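Local coordinates for putative signal recognition particle protein (Chaetomium thermophilum, PDB 5CK4) that binds GTP and GDP as the Arf-like GTPase beta subunit of the signal recognition particle receptor, probably at the endoplasmic reticulum membrane, at residues P20-I25 and R109-I114; S160-V165 and S210-L215; D170-A175 and Q221-A226. All coordinates share one frame; numbering follows the deposited sequence.

Contacts 1 and 2 lie side by side in the central mixed sheet, their centres 9 Å apart, where strand 21-25 is paired on one flank with strand 112-115 and on the other with strand 159-170; S21 touches both K161 and S160. Along the chain contact 1 closes before contact 2 opens, whereas contacts 2 and 3 alternate: 160-165, 170-175, 210-215, 221-226. Contact 3 therefore joins the loops that follow the same two strands whose early parts meet in contact 2, about 27 Å away between centres. The set illustrates how a P-loop GTPase uses one sheet as scaffold and the loops at its strand ends, here D222 and L223, to hold the nucleotide.

Contact 1: residues P20-I25 and R109-I114; sequences PSVLLI and RKFLLI
V22 brings its CG2 methyl obliquely onto the F111 ring, with CG2 3.4 Å from CD1 and CE1 next nearest. The ring reaches this methyl because F111 CG stands between the backbone N and the carbonyl carbon (chi1 71°), and F39, W309 and I312 pack around it as well. An alanine in place of F111 would probably leave V22 CG2 without its aromatic neighbour and open a gap beside F39 and W309. Strands 21-25 and 112-114 are parallel partners in the core sheet of a P-loop GTPase, the first leading into the GDP-binding loop with G29 to T33. Four backbone hydrogen bonds tie 112-114 to P20, V22 and L24: L112 N to P20 O, V22 N to L112 O, I114 N to V22 O and L24 N to I114 O, the last with its donor above the carbonyl plane. On the face that carries S21, L23, L112 and I114, L23 CD2 meets I114 CG2 at 3.9 Å. S21 OG rests 3.6 Å from I114 CG1, while its polar need is met by S160 OG of the adjoining strand. Farther along, L113 CD1 approaches L24 CB to 3.8 Å, and the L24 side chain also touches K32 and L35 of helix 32-40.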
ATOM      1  N   PRO A  20     -16.313  -5.288   0.194  1.00 40.39           N
ATOM      2  CA  PRO A  20     -15.384  -4.177   0.432  1.00 33.90           C
ATOM      3  C   PRO A  20     -14.147  -4.269  -0.467  1.00 36.29           C
ATOM      4  O   PRO A  20     -13.866  -5.346  -1.000  1.00 28.56           O
ATOM      5  CB  PRO A  20     -15.009  -4.347   1.905  1.00 33.57           C
ATOM      6  CG  PRO A  20     -15.252  -5.789   2.195  1.00 38.10           C
ATOM      7  CD  PRO A  20     -16.416  -6.187   1.356  1.00 37.95           C
ATOM      8  N   SER A  21     -13.435  -3.151  -0.627  1.00 27.26           N
ATOM      9  CA  SER A  21     -12.297  -3.045  -1.541  1.00 25.36           C
ATOM     10  C   SER A  21     -10.930  -2.940  -0.864  1.00 28.32           C
ATOM     11  O   SER A  21     -10.780  -2.355   0.212  1.00 24.16           O
ATOM     12  CB  SER A  21     -12.469  -1.821  -2.451  1.00 30.01           C
ATOM     13  OG  SER A  21     -13.260  -2.117  -3.587  1.00 32.52           O
ATOM     14  N   VAL A  22      -9.928  -3.501  -1.526  1.00 21.44           N
ATOM     15  CA  VAL A  22      -8.534  -3.315  -1.145  1.00 19.32           C
ATOM     16  C   VAL A  22      -7.786  -2.734  -2.347  1.00 21.79           C
ATOM     17  O   VAL A  22      -7.710  -3.368  -3.405  1.00 24.31           O
ATOM     18  CB  VAL A  22      -7.910  -4.652  -0.688  1.00 19.84           C
ATOM     19  CG1 VAL A  22      -6.420  -4.504  -0.398  1.00 16.75           C
ATOM     20  CG2 VAL A  22      -8.675  -5.202   0.549  1.00 20.13           C
ATOM     21  N   LEU A  23      -7.257  -1.519  -2.204  1.00 23.44           N
ATOM     22  CA  LEU A  23      -6.475  -0.915  -3.284  1.00 17.62           C
ATOM     23  C   LEU A  23      -5.094  -1.541  -3.395  1.00 18.69           C
ATOM     24  O   LEU A  23      -4.336  -1.602  -2.424  1.00 15.15           O
ATOM     25  CB  LEU A  23      -6.317   0.605  -3.103  1.00 20.50           C
ATOM     26  CG  LEU A  23      -7.474   1.504  -3.547  1.00 33.97           C
ATOM     27  CD1 LEU A  23      -7.171   2.953  -3.205  1.00 35.53           C
ATOM     28  CD2 LEU A  23      -7.751   1.353  -5.043  1.00 33.10           C
ATOM     29  N   LEU A  24      -4.764  -1.984  -4.596  1.00 17.69           N
ATOM     30  CA  LEU A  24      -3.445  -2.522  -4.873  1.00 16.27           C
ATOM     31  C   LEU A  24      -2.634  -1.421  -5.575  1.00 15.60           C
ATOM     32  O   LEU A  24      -2.941  -1.037  -6.704  1.00 18.00           O
ATOM     33  CB  LEU A  24      -3.587  -3.777  -5.740  1.00 18.51           C
ATOM     34  CG  LEU A  24      -2.287  -4.471  -6.168  1.00 18.43           C
ATOM     35  CD1 LEU A  24      -1.466  -4.848  -4.951  1.00 18.39           C
ATOM     36  CD2 LEU A  24      -2.592  -5.696  -7.034  1.00 19.28           C
ATOM     37  N   ILE A  25      -1.619  -0.908  -4.886  1.00 13.68           N
ATOM     38  CA  ILE A  25      -0.872   0.280  -5.299  1.00 14.52           C
ATOM     39  C   ILE A  25       0.611  -0.086  -5.411  1.00 19.28           C
ATOM     40  O   ILE A  25       1.094  -0.910  -4.647  1.00 18.70           O
ATOM     41  CB  ILE A  25      -0.988   1.372  -4.204  1.00 18.50           C
ATOM     42  CG1 ILE A  25      -2.435   1.832  -4.042  1.00 24.22           C
ATOM     43  CG2 ILE A  25      -0.119   2.587  -4.507  1.00 24.16           C
ATOM     44  CD1 ILE A  25      -2.595   2.905  -2.952  1.00 19.28           C
ATOM     45  N   ARG A 109     -12.608 -14.916  -0.585  1.00 55.01           N
ATOM     46  CA  ARG A 109     -11.859 -14.098   0.369  1.00 53.33           C
ATOM     47  C   ARG A 109     -12.699 -12.952   0.934  1.00 50.70           C
ATOM     48  O   ARG A 109     -12.352 -12.359   1.958  1.00 48.58           O
ATOM     49  CB  ARG A 109     -10.558 -13.590  -0.263  1.00 49.72           C
ATOM     50  CG  ARG A 109      -9.645 -14.733  -0.705  1.00 57.87           C
ATOM     51  CD  ARG A 109      -8.210 -14.299  -0.979  1.00 57.88           C
ATOM     52  NE  ARG A 109      -7.345 -15.459  -1.196  1.00 60.69           N
ATOM     53  CZ  ARG A 109      -7.041 -15.959  -2.390  1.00 60.13           C
ATOM     54  NH1 ARG A 109      -7.520 -15.393  -3.488  1.00 63.73           N
ATOM     55  NH2 ARG A 109      -6.254 -17.025  -2.486  1.00 57.11           N
ATOM     56  N   LYS A 110     -13.809 -12.670   0.259  1.00 55.44           N
ATOM     57  CA  LYS A 110     -14.792 -11.677   0.691  1.00 57.69           C
ATOM     58  C   LYS A 110     -14.302 -10.233   0.565  1.00 47.34           C
ATOM     59  O   LYS A 110     -14.797  -9.340   1.250  1.00 48.16           O
ATOM     60  CB  LYS A 110     -15.297 -11.969   2.110  1.00 53.17           C
ATOM     61  CG  LYS A 110     -15.801 -13.393   2.302  1.00 57.10           C
ATOM     62  CD  LYS A 110     -16.123 -13.668   3.758  1.00 79.09           C
ATOM     63  CE  LYS A 110     -14.909 -13.442   4.644  1.00 75.70           C
ATOM     64  NZ  LYS A 110     -15.187 -13.806   6.060  1.00 80.05           N
ATOM     65  N   PHE A 111     -13.332 -10.009  -0.314  1.00 44.33           N
ATOM     66  CA  PHE A 111     -12.970  -8.650  -0.692  1.00 43.95           C
ATOM     67  C   PHE A 111     -12.554  -8.554  -2.154  1.00 42.16           C
ATOM     68  O   PHE A 111     -12.211  -9.554  -2.781  1.00 40.93           O
ATOM     69  CB  PHE A 111     -11.901  -8.050   0.240  1.00 38.81           C
ATOM     70  CG  PHE A 111     -10.522  -8.645   0.084  1.00 36.47           C
ATOM     71  CD1 PHE A 111      -9.623  -8.120  -0.834  1.00 44.31           C
ATOM     72  CD2 PHE A 111     -10.110  -9.703   0.885  1.00 44.68           C
ATOM     73  CE1 PHE A 111      -8.343  -8.647  -0.967  1.00 37.40           C
ATOM     74  CE2 PHE A 111      -8.835 -10.240   0.759  1.00 35.83           C
ATOM     75  CZ  PHE A 111      -7.952  -9.709  -0.172  1.00 33.24           C
ATOM     76  N   LEU A 112     -12.616  -7.341  -2.686  1.00 39.32           N
ATOM     77  CA  LEU A 112     -12.221  -7.081  -4.056  1.00 43.32           C
ATOM     78  C   LEU A 112     -10.825  -6.490  -4.056  1.00 39.51           C
ATOM     79  O   LEU A 112     -10.532  -5.583  -3.284  1.00 33.07           O
ATOM     80  CB  LEU A 112     -13.188  -6.097  -4.718  1.00 40.22           C
ATOM     81  CG  LEU A 112     -14.664  -6.494  -4.778  1.00 44.74           C
ATOM     82  CD1 LEU A 112     -15.497  -5.365  -5.361  1.00 46.76           C
ATOM     83  CD2 LEU A 112     -14.840  -7.766  -5.589  1.00 50.74           C
ATOM     84  N   LEU A 113      -9.971  -7.008  -4.925  1.00 33.44           N
ATOM     85  CA  LEU A 113      -8.634  -6.469  -5.085  1.00 30.32           C
ATOM     86  C   LEU A 113      -8.604  -5.528  -6.291  1.00 31.42           C
ATOM     87  O   LEU A 113      -8.829  -5.954  -7.429  1.00 31.87           O
ATOM     88  CB  LEU A 113      -7.631  -7.611  -5.245  1.00 29.83           C
ATOM     89  CG  LEU A 113      -6.154  -7.240  -5.320  1.00 27.17           C
ATOM     90  CD1 LEU A 113      -5.711  -6.487  -4.060  1.00 25.56           C
ATOM     91  CD2 LEU A 113      -5.303  -8.476  -5.563  1.00 27.70           C
ATOM     92  N   ILE A 114      -8.339  -4.250  -6.031  1.00 28.41           N
ATOM     93  CA  ILE A 114      -8.435  -3.206  -7.055  1.00 33.01           C
ATOM     94  C   ILE A 114      -7.072  -2.733  -7.559  1.00 30.65           C
ATOM     95  O   ILE A 114      -6.376  -1.963  -6.893  1.00 27.47           O
ATOM     96  CB  ILE A 114      -9.218  -1.975  -6.543  1.00 29.52           C
ATOM     97  CG1 ILE A 114     -10.535  -2.405  -5.892  1.00 33.09           C
ATOM     98  CG2 ILE A 114      -9.438  -0.963  -7.671  1.00 33.12           C
ATOM     99  CD1 ILE A 114     -11.374  -3.346  -6.738  1.00 34.94           C
TER

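Contact 2: residues S160-V165 and S210-L215; sequences SKLKAV and SSIPVL
V165 and the extended P213-L215 share the backbone hydrogen bonds of this contact. V165 N gives its hydrogen to P213 O at 3.0 Å, and V165 O receives that of L215 N at 2.9 Å, so V165 pairs with V214 in parallel fashion. Two residues earlier the same pattern would set K163 O against the nitrogen of P213, which carries no hydrogen; the CD of P213 sits there instead, 3.2 Å from K163 O. The strand pairing thus takes hold only from V165 onward.

Apolar contacts extend from L162 to V165, and those of I212 lie ahead of the bonded part. I212 uses two branches: its CG2 lies 3.7 Å from A164 CA and also meets V165 CG2, while CD1 touches L162 CD2 at 4.1 Å, the two side chains crossing at about a right angle. A164 CB sits by P213 CG, and V165 CB by V214 CG2 at the bonded pair itself.

Water takes over at the open end. One molecule donates to L162 O and to S211 O, and accepts from S210 OG at 2.6 Å. K161 bends at its last torsion (chi4 -60°), which turns NZ toward the same water, a weak bond of 3.5 Å.

The joined strands 159-170 and 214-219 form a beta-alpha-beta unit through helix 180-201, which packs on I212 and V214. Helix 306-313 covers A164, P213 and L215, and strand 21-25 runs along the far flank of 159-170.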
ATOM      1  N   SER A 160     -18.200   0.302  -3.502  1.00 45.44           N
ATOM      2  CA  SER A 160     -17.495  -0.587  -2.589  1.00 42.99           C
ATOM      3  C   SER A 160     -16.675   0.193  -1.564  1.00 44.62           C
ATOM      4  O   SER A 160     -15.935   1.111  -1.913  1.00 42.13           O
ATOM      5  CB  SER A 160     -16.588  -1.542  -3.365  1.00 47.30           C
ATOM      6  OG  SER A 160     -15.845  -2.360  -2.478  1.00 46.40           O
ATOM      7  N   LYS A 161     -16.810  -0.183  -0.299  1.00 41.21           N
ATOM      8  CA  LYS A 161     -16.090   0.483   0.781  1.00 48.13           C
ATOM      9  C   LYS A 161     -14.601   0.106   0.792  1.00 42.00           C
ATOM     10  O   LYS A 161     -14.247  -1.074   0.809  1.00 33.75           O
ATOM     11  CB  LYS A 161     -16.748   0.149   2.122  1.00 47.19           C
ATOM     12  CG  LYS A 161     -16.134   0.837   3.328  1.00 47.93           C
ATOM     13  CD  LYS A 161     -17.122   0.844   4.500  1.00 62.88           C
ATOM     14  CE  LYS A 161     -16.478   1.353   5.784  1.00 66.57           C
ATOM     15  NZ  LYS A 161     -15.323   0.499   6.190  1.00 66.08           N
ATOM     16  N   LEU A 162     -13.736   1.117   0.771  1.00 32.89           N
ATOM     17  CA  LEU A 162     -12.292   0.899   0.850  1.00 29.13           C
ATOM     18  C   LEU A 162     -11.882   0.566   2.284  1.00 31.51           C
ATOM     19  O   LEU A 162     -12.108   1.361   3.194  1.00 32.61           O
ATOM     20  CB  LEU A 162     -11.549   2.143   0.372  1.00 27.71           C
ATOM     21  CG  LEU A 162     -10.024   2.043   0.409  1.00 24.30           C
ATOM     22  CD1 LEU A 162      -9.540   0.928  -0.513  1.00 22.73           C
ATOM     23  CD2 LEU A 162      -9.405   3.381   0.033  1.00 23.63           C
ATOM     24  N   LYS A 163     -11.283  -0.605   2.496  1.00 29.66           N
ATOM     25  CA  LYS A 163     -10.936  -1.025   3.856  1.00 26.53           C
ATOM     26  C   LYS A 163      -9.449  -1.299   4.085  1.00 24.31           C
ATOM     27  O   LYS A 163      -9.008  -1.433   5.231  1.00 23.00           O
ATOM     28  CB  LYS A 163     -11.763  -2.238   4.284  1.00 30.87           C
ATOM     29  CG  LYS A 163     -13.263  -1.963   4.350  1.00 35.15           C
ATOM     30  CD  LYS A 163     -13.963  -2.888   5.331  1.00 49.67           C
ATOM     31  CE  LYS A 163     -13.601  -2.552   6.776  1.00 57.15           C
ATOM     32  NZ  LYS A 163     -14.571  -3.143   7.753  1.00 60.50           N
ATOM     33  N   ALA A 164      -8.674  -1.386   3.011  1.00 22.73           N
ATOM     34  CA  ALA A 164      -7.236  -1.606   3.158  1.00 18.67           C
ATOM     35  C   ALA A 164      -6.469  -1.271   1.899  1.00 17.91           C
ATOM     36  O   ALA A 164      -7.045  -1.135   0.823  1.00 19.36           O
ATOM     37  CB  ALA A 164      -6.940  -3.045   3.584  1.00 18.74           C
ATOM     38  N   VAL A 165      -5.155  -1.166   2.049  1.00 20.93           N
ATOM     39  CA  VAL A 165      -4.262  -0.892   0.936  1.00 17.65           C
ATOM     40  C   VAL A 165      -3.146  -1.922   0.943  1.00 18.51           C
ATOM     41  O   VAL A 165      -2.565  -2.200   1.985  1.00 15.65           O
ATOM     42  CB  VAL A 165      -3.621   0.506   1.093  1.00 15.42           C
ATOM     43  CG1 VAL A 165      -2.432   0.695   0.112  1.00 15.67           C
ATOM     44  CG2 VAL A 165      -4.662   1.581   0.895  1.00 15.18           C
ATOM     45  N   SER A 210     -12.851   5.732   9.539  1.00 35.58           N
ATOM     46  CA  SER A 210     -12.629   4.300   9.657  1.00 30.17           C
ATOM     47  C   SER A 210     -11.165   4.007   9.334  1.00 26.07           C
ATOM     48  O   SER A 210     -10.534   4.744   8.584  1.00 26.76           O
ATOM     49  CB  SER A 210     -13.541   3.556   8.685  1.00 32.06           C
ATOM     50  OG  SER A 210     -13.213   3.898   7.344  1.00 35.71           O
ATOM     51  N   SER A 211     -10.624   2.938   9.902  1.00 28.56           N
ATOM     52  CA  SER A 211      -9.220   2.615   9.692  1.00 29.28           C
ATOM     53  C   SER A 211      -8.991   2.013   8.317  1.00 26.97           C
ATOM     54  O   SER A 211      -9.827   1.269   7.805  1.00 28.00           O
ATOM     55  CB  SER A 211      -8.722   1.650  10.772  1.00 43.80           C
ATOM     56  OG  SER A 211      -8.564   2.324  12.007  1.00 55.29           O
ATOM     57  N   ILE A 212      -7.859   2.365   7.715  1.00 18.18           N
ATOM     58  CA  ILE A 212      -7.422   1.744   6.483  1.00 16.75           C
ATOM     59  C   ILE A 212      -5.977   1.297   6.684  1.00 20.07           C
ATOM     60  O   ILE A 212      -5.051   2.077   6.495  1.00 19.24           O
ATOM     61  CB  ILE A 212      -7.542   2.706   5.282  1.00 20.69           C
ATOM     62  CG1 ILE A 212      -8.990   3.180   5.123  1.00 21.59           C
ATOM     63  CG2 ILE A 212      -7.093   2.024   3.986  1.00 22.29           C
ATOM     64  CD1 ILE A 212      -9.163   4.236   4.047  1.00 25.18           C
ATOM     65  N   PRO A 213      -5.783   0.038   7.112  1.00 15.60           N
ATOM     66  CA  PRO A 213      -4.413  -0.474   7.278  1.00 13.97           C
ATOM     67  C   PRO A 213      -3.648  -0.610   5.960  1.00 15.58           C
ATOM     68  O   PRO A 213      -4.264  -0.687   4.902  1.00 18.43           O
ATOM     69  CB  PRO A 213      -4.628  -1.857   7.889  1.00 14.91           C
ATOM     70  CG  PRO A 213      -6.040  -2.232   7.528  1.00 23.17           C
ATOM     71  CD  PRO A 213      -6.800  -0.939   7.529  1.00 18.47           C
ATOM     72  N   VAL A 214      -2.319  -0.657   6.031  1.00 12.86           N
ATOM     73  CA  VAL A 214      -1.496  -0.696   4.826  1.00 16.64           C
ATOM     74  C   VAL A 214      -0.509  -1.848   4.947  1.00 14.69           C
ATOM     75  O   VAL A 214       0.298  -1.892   5.883  1.00 15.66           O
ATOM     76  CB  VAL A 214      -0.703   0.621   4.620  1.00 14.03           C
ATOM     77  CG1 VAL A 214       0.203   0.530   3.391  1.00 12.46           C
ATOM     78  CG2 VAL A 214      -1.653   1.797   4.458  1.00 12.34           C
ATOM     79  N   LEU A 215      -0.592  -2.781   4.007  1.00 12.82           N
ATOM     80  CA  LEU A 215       0.350  -3.881   3.952  1.00 14.24           C
ATOM     81  C   LEU A 215       1.395  -3.511   2.922  1.00 12.08           C
ATOM     82  O   LEU A 215       1.066  -3.307   1.751  1.00 15.55           O
ATOM     83  CB  LEU A 215      -0.358  -5.175   3.527  1.00 16.94           C
ATOM     84  CG  LEU A 215       0.562  -6.383   3.348  1.00 15.76           C
ATOM     85  CD1 LEU A 215       1.221  -6.769   4.671  1.00 15.43           C
ATOM     86  CD2 LEU A 215      -0.228  -7.562   2.786  1.00 18.75           C
TER
HETATM   87  O   HOH W   1     -12.168   1.976   5.985  1.00 30.16           O

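Contact 3: residues D170-A175 and Q221-A226; sequences DAAALA and QDLFTA. With GDP (guanosine-5'-diphosphate), chain C.
Q221 brings its amide nitrogen NE2 within 3.4 Å of A171 CB; NE2 hydrogen-bonds V227 O, and its approach to the methyl is packing. D222 follows, its carboxylate given to the nucleotide: OD1 accepts from GDP N1 at 2.7 Å in a nearly straight bond, and OD2 takes the exocyclic N2 at 2.9 Å. The two oxygens together read the N1-H and amino edge of guanine. L223 has a double role, with CD1 3.6 Å from A172 CB and CD2 the same distance from GDP N2, so one isobutyl group touches both the base and the neighbouring loop. L223 to A226 make a type I beta turn. Within it T225 sets OG1 beside A172 CB and its carbonyl O 3.4 Å from A175 CB, and A226 closes the turn with CA 3.9 Å from A172 CA and CB near A171 CB.

The alanines of 170-175 let the loops come this close, and they meet by packing alone. The 170-175 side keeps its shape through D170, whose OD1 makes an Asx turn with A172 N (2.9 Å), extended to an Asx motif by A173 N from the same face of the carboxylate, while OD2 forms a salt bridge with K220. K220 also hydrogen-bonds GDP, so D170 is a second-shell partner that probably helps position it. The nucleotide-binding residues N219, K220 and D222 match the NKxD motif of P-loop GTPases, of which Q221 and D222 are the last two positions and whose aspartate gives guanine specificity.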
ATOM      1  N   ASP A 170       8.944  -4.384  -5.808  1.00 14.23           N
ATOM      2  CA  ASP A 170       9.875  -5.417  -6.244  1.00 20.26           C
ATOM      3  C   ASP A 170      11.054  -5.454  -5.269  1.00 20.67           C
ATOM      4  O   ASP A 170      11.904  -4.567  -5.291  1.00 17.27           O
ATOM      5  CB  ASP A 170      10.340  -5.080  -7.675  1.00 17.96           C
ATOM      6  CG  ASP A 170      11.250  -6.133  -8.271  1.00 19.09           C
ATOM      7  OD1 ASP A 170      11.823  -6.947  -7.519  1.00 20.46           O
ATOM      8  OD2 ASP A 170      11.405  -6.137  -9.510  1.00 23.30           O
ATOM      9  N   ALA A 171      11.105  -6.472  -4.406  1.00 19.04           N
ATOM     10  CA  ALA A 171      12.166  -6.537  -3.405  1.00 18.85           C
ATOM     11  C   ALA A 171      13.537  -6.806  -4.018  1.00 17.86           C
ATOM     12  O   ALA A 171      14.563  -6.563  -3.372  1.00 21.52           O
ATOM     13  CB  ALA A 171      11.852  -7.580  -2.301  1.00 14.46           C
ATOM     14  N   ALA A 172      13.560  -7.314  -5.250  1.00 18.39           N
ATOM     15  CA  ALA A 172      14.826  -7.555  -5.930  1.00 21.04           C
ATOM     16  C   ALA A 172      15.388  -6.263  -6.530  1.00 22.39           C
ATOM     17  O   ALA A 172      16.593  -6.018  -6.473  1.00 24.73           O
ATOM     18  CB  ALA A 172      14.686  -8.633  -6.999  1.00 21.85           C
ATOM     19  N   ALA A 173      14.503  -5.443  -7.093  1.00 24.15           N
ATOM     20  CA  ALA A 173      14.907  -4.186  -7.704  1.00 27.12           C
ATOM     21  C   ALA A 173      15.412  -3.244  -6.637  1.00 22.68           C
ATOM     22  O   ALA A 173      16.267  -2.412  -6.895  1.00 24.77           O
ATOM     23  CB  ALA A 173      13.755  -3.553  -8.454  1.00 21.18           C
ATOM     24  N   LEU A 174      14.852  -3.385  -5.444  1.00 22.20           N
ATOM     25  CA  LEU A 174      15.254  -2.613  -4.276  1.00 32.70           C
ATOM     26  C   LEU A 174      16.735  -2.808  -3.947  1.00 36.73           C
ATOM     27  O   LEU A 174      17.365  -1.944  -3.343  1.00 43.46           O
ATOM     28  CB  LEU A 174      14.385  -3.024  -3.087  1.00 29.64           C
ATOM     29  CG  LEU A 174      14.088  -2.003  -1.997  1.00 33.17           C
ATOM     30  CD1 LEU A 174      13.529  -0.744  -2.605  1.00 26.00           C
ATOM     31  CD2 LEU A 174      13.099  -2.598  -0.998  1.00 32.13           C
ATOM     32  N   ALA A 175      17.294  -3.941  -4.370  1.00 32.55           N
ATOM     33  CA  ALA A 175      18.678  -4.260  -4.079  1.00 37.82           C
ATOM     34  C   ALA A 175      19.675  -3.570  -5.020  1.00 49.64           C
ATOM     35  O   ALA A 175      20.878  -3.791  -4.901  1.00 52.64           O
ATOM     36  CB  ALA A 175      18.887  -5.773  -4.102  1.00 38.30           C
ATOM     37  N   GLN A 221      10.200 -12.559  -3.572  1.00 15.28           N
ATOM     38  CA  GLN A 221      11.122 -13.224  -2.644  1.00 18.31           C
ATOM     39  C   GLN A 221      11.662 -14.571  -3.165  1.00 16.17           C
ATOM     40  O   GLN A 221      12.541 -15.171  -2.548  1.00 17.27           O
ATOM     41  CB  GLN A 221      10.492 -13.408  -1.259  1.00 20.05           C
ATOM     42  CG  GLN A 221      10.214 -12.107  -0.524  1.00 18.41           C
ATOM     43  CD  GLN A 221      11.476 -11.399  -0.080  1.00 22.07           C
ATOM     44  OE1 GLN A 221      12.469 -12.031   0.261  1.00 20.39           O
ATOM     45  NE2 GLN A 221      11.434 -10.067  -0.065  1.00 21.19           N
ATOM     46  N   ASP A 222      11.158 -15.019  -4.309  1.00 18.95           N
ATOM     47  CA  ASP A 222      11.700 -16.205  -4.968  1.00 19.65           C
ATOM     48  C   ASP A 222      13.092 -15.911  -5.533  1.00 23.38           C
ATOM     49  O   ASP A 222      13.908 -16.809  -5.680  1.00 20.39           O
ATOM     50  CB  ASP A 222      10.767 -16.668  -6.085  1.00 22.44           C
ATOM     51  CG  ASP A 222      10.466 -15.562  -7.095  1.00 22.49           C
ATOM     52  OD1 ASP A 222       9.976 -14.491  -6.674  1.00 19.02           O
ATOM     53  OD2 ASP A 222      10.711 -15.771  -8.304  1.00 19.73           O
ATOM     54  N   LEU A 223      13.357 -14.645  -5.845  1.00 18.49           N
ATOM     55  CA  LEU A 223      14.628 -14.262  -6.457  1.00 19.74           C
ATOM     56  C   LEU A 223      15.742 -14.240  -5.425  1.00 24.78           C
ATOM     57  O   LEU A 223      15.554 -13.749  -4.315  1.00 22.87           O
ATOM     58  CB  LEU A 223      14.508 -12.889  -7.128  1.00 22.26           C
ATOM     59  CG  LEU A 223      13.545 -12.835  -8.323  1.00 20.53           C
ATOM     60  CD1 LEU A 223      13.438 -11.403  -8.873  1.00 19.38           C
ATOM     61  CD2 LEU A 223      14.000 -13.774  -9.410  1.00 22.11           C
ATOM     62  N   PHE A 224      16.912 -14.761  -5.788  1.00 24.12           N
ATOM     63  CA  PHE A 224      18.024 -14.817  -4.844  1.00 23.24           C
ATOM     64  C   PHE A 224      18.520 -13.442  -4.409  1.00 25.45           C
ATOM     65  O   PHE A 224      19.102 -13.301  -3.333  1.00 28.55           O
ATOM     66  CB  PHE A 224      19.179 -15.653  -5.405  1.00 30.73           C
ATOM     67  CG  PHE A 224      18.942 -17.128  -5.314  1.00 45.33           C
ATOM     68  CD1 PHE A 224      19.055 -17.783  -4.100  1.00 53.53           C
ATOM     69  CD2 PHE A 224      18.586 -17.861  -6.435  1.00 50.44           C
ATOM     70  CE1 PHE A 224      18.826 -19.150  -4.006  1.00 55.01           C
ATOM     71  CE2 PHE A 224      18.357 -19.224  -6.347  1.00 47.84           C
ATOM     72  CZ  PHE A 224      18.477 -19.869  -5.132  1.00 48.77           C
ATOM     73  N   THR A 225      18.282 -12.432  -5.244  1.00 23.73           N
ATOM     74  CA  THR A 225      18.721 -11.070  -4.951  1.00 29.90           C
ATOM     75  C   THR A 225      17.664 -10.243  -4.224  1.00 26.55           C
ATOM     76  O   THR A 225      17.859  -9.054  -3.992  1.00 29.02           O
ATOM     77  CB  THR A 225      19.084 -10.315  -6.243  1.00 31.01           C
ATOM     78  OG1 THR A 225      17.939 -10.275  -7.104  1.00 32.61           O
ATOM     79  CG2 THR A 225      20.227 -11.003  -6.963  1.00 35.49           C
ATOM     80  N   ALA A 226      16.544 -10.859  -3.869  1.00 23.77           N
ATOM     81  CA  ALA A 226      15.496 -10.140  -3.153  1.00 19.99           C
ATOM     82  C   ALA A 226      15.967  -9.694  -1.764  1.00 26.21           C
ATOM     83  O   ALA A 226      16.589 -10.454  -1.031  1.00 24.77           O
ATOM     84  CB  ALA A 226      14.242 -10.995  -3.036  1.00 18.14           C
TER
HETATM   85  PB  GDP C 401       2.847  -4.553 -12.715  1.00 21.99           P
HETATM   86  O1B GDP C 401       1.399  -4.796 -13.026  1.00 21.10           O
HETATM   87  O2B GDP C 401       2.980  -4.033 -11.292  1.00 19.90           O
HETATM   88  O3B GDP C 401       3.490  -3.536 -13.631  1.00 20.53           O
HETATM   89  O3A GDP C 401       3.710  -5.903 -12.781  1.00 24.25           O
HETATM   90  PA  GDP C 401       3.411  -7.226 -13.660  1.00 23.57           P
HETATM   91  O1A GDP C 401       2.256  -7.990 -13.094  1.00 21.41           O
HETATM   92  O2A GDP C 401       3.257  -6.918 -15.128  1.00 29.87           O
HETATM   93  O5' GDP C 401       4.785  -7.961 -13.326  1.00 18.52           O
HETATM   94  C5' GDP C 401       6.012  -7.407 -13.771  1.00 18.45           C
HETATM   95  C4' GDP C 401       6.970  -8.559 -14.028  1.00 27.92           C
HETATM   96  O4' GDP C 401       7.358  -9.139 -12.781  1.00 27.47           O
HETATM   97  C3' GDP C 401       6.325  -9.672 -14.843  1.00 25.98           C
HETATM   98  O3' GDP C 401       7.343 -10.220 -15.683  1.00 29.71           O
HETATM   99  C2' GDP C 401       5.947 -10.715 -13.809  1.00 28.96           C
HETATM  100  O2' GDP C 401       5.958 -12.044 -14.325  1.00 25.25           O
HETATM  101  C1' GDP C 401       7.056 -10.540 -12.796  1.00 21.94           C
HETATM  102  N9  GDP C 401       6.664 -10.984 -11.442  1.00 16.72           N
HETATM  103  C8  GDP C 401       5.533 -10.688 -10.769  1.00 22.77           C
HETATM  104  N7  GDP C 401       5.553 -11.264  -9.534  1.00 21.26           N
HETATM  105  C5  GDP C 401       6.723 -11.910  -9.417  1.00 14.56           C
HETATM  106  C6  GDP C 401       7.379 -12.731  -8.389  1.00 17.80           C
HETATM  107  O6  GDP C 401       6.810 -12.923  -7.289  1.00 17.29           O
HETATM  108  N1  GDP C 401       8.605 -13.214  -8.666  1.00 17.09           N
HETATM  109  C2  GDP C 401       9.226 -13.007  -9.848  1.00 18.18           C
HETATM  110  N2  GDP C 401      10.454 -13.539 -10.061  1.00 19.70           N
HETATM  111  N3  GDP C 401       8.677 -12.269 -10.842  1.00 17.39           N
HETATM  112  C4  GDP C 401       7.448 -11.720 -10.677  1.00 19.72           C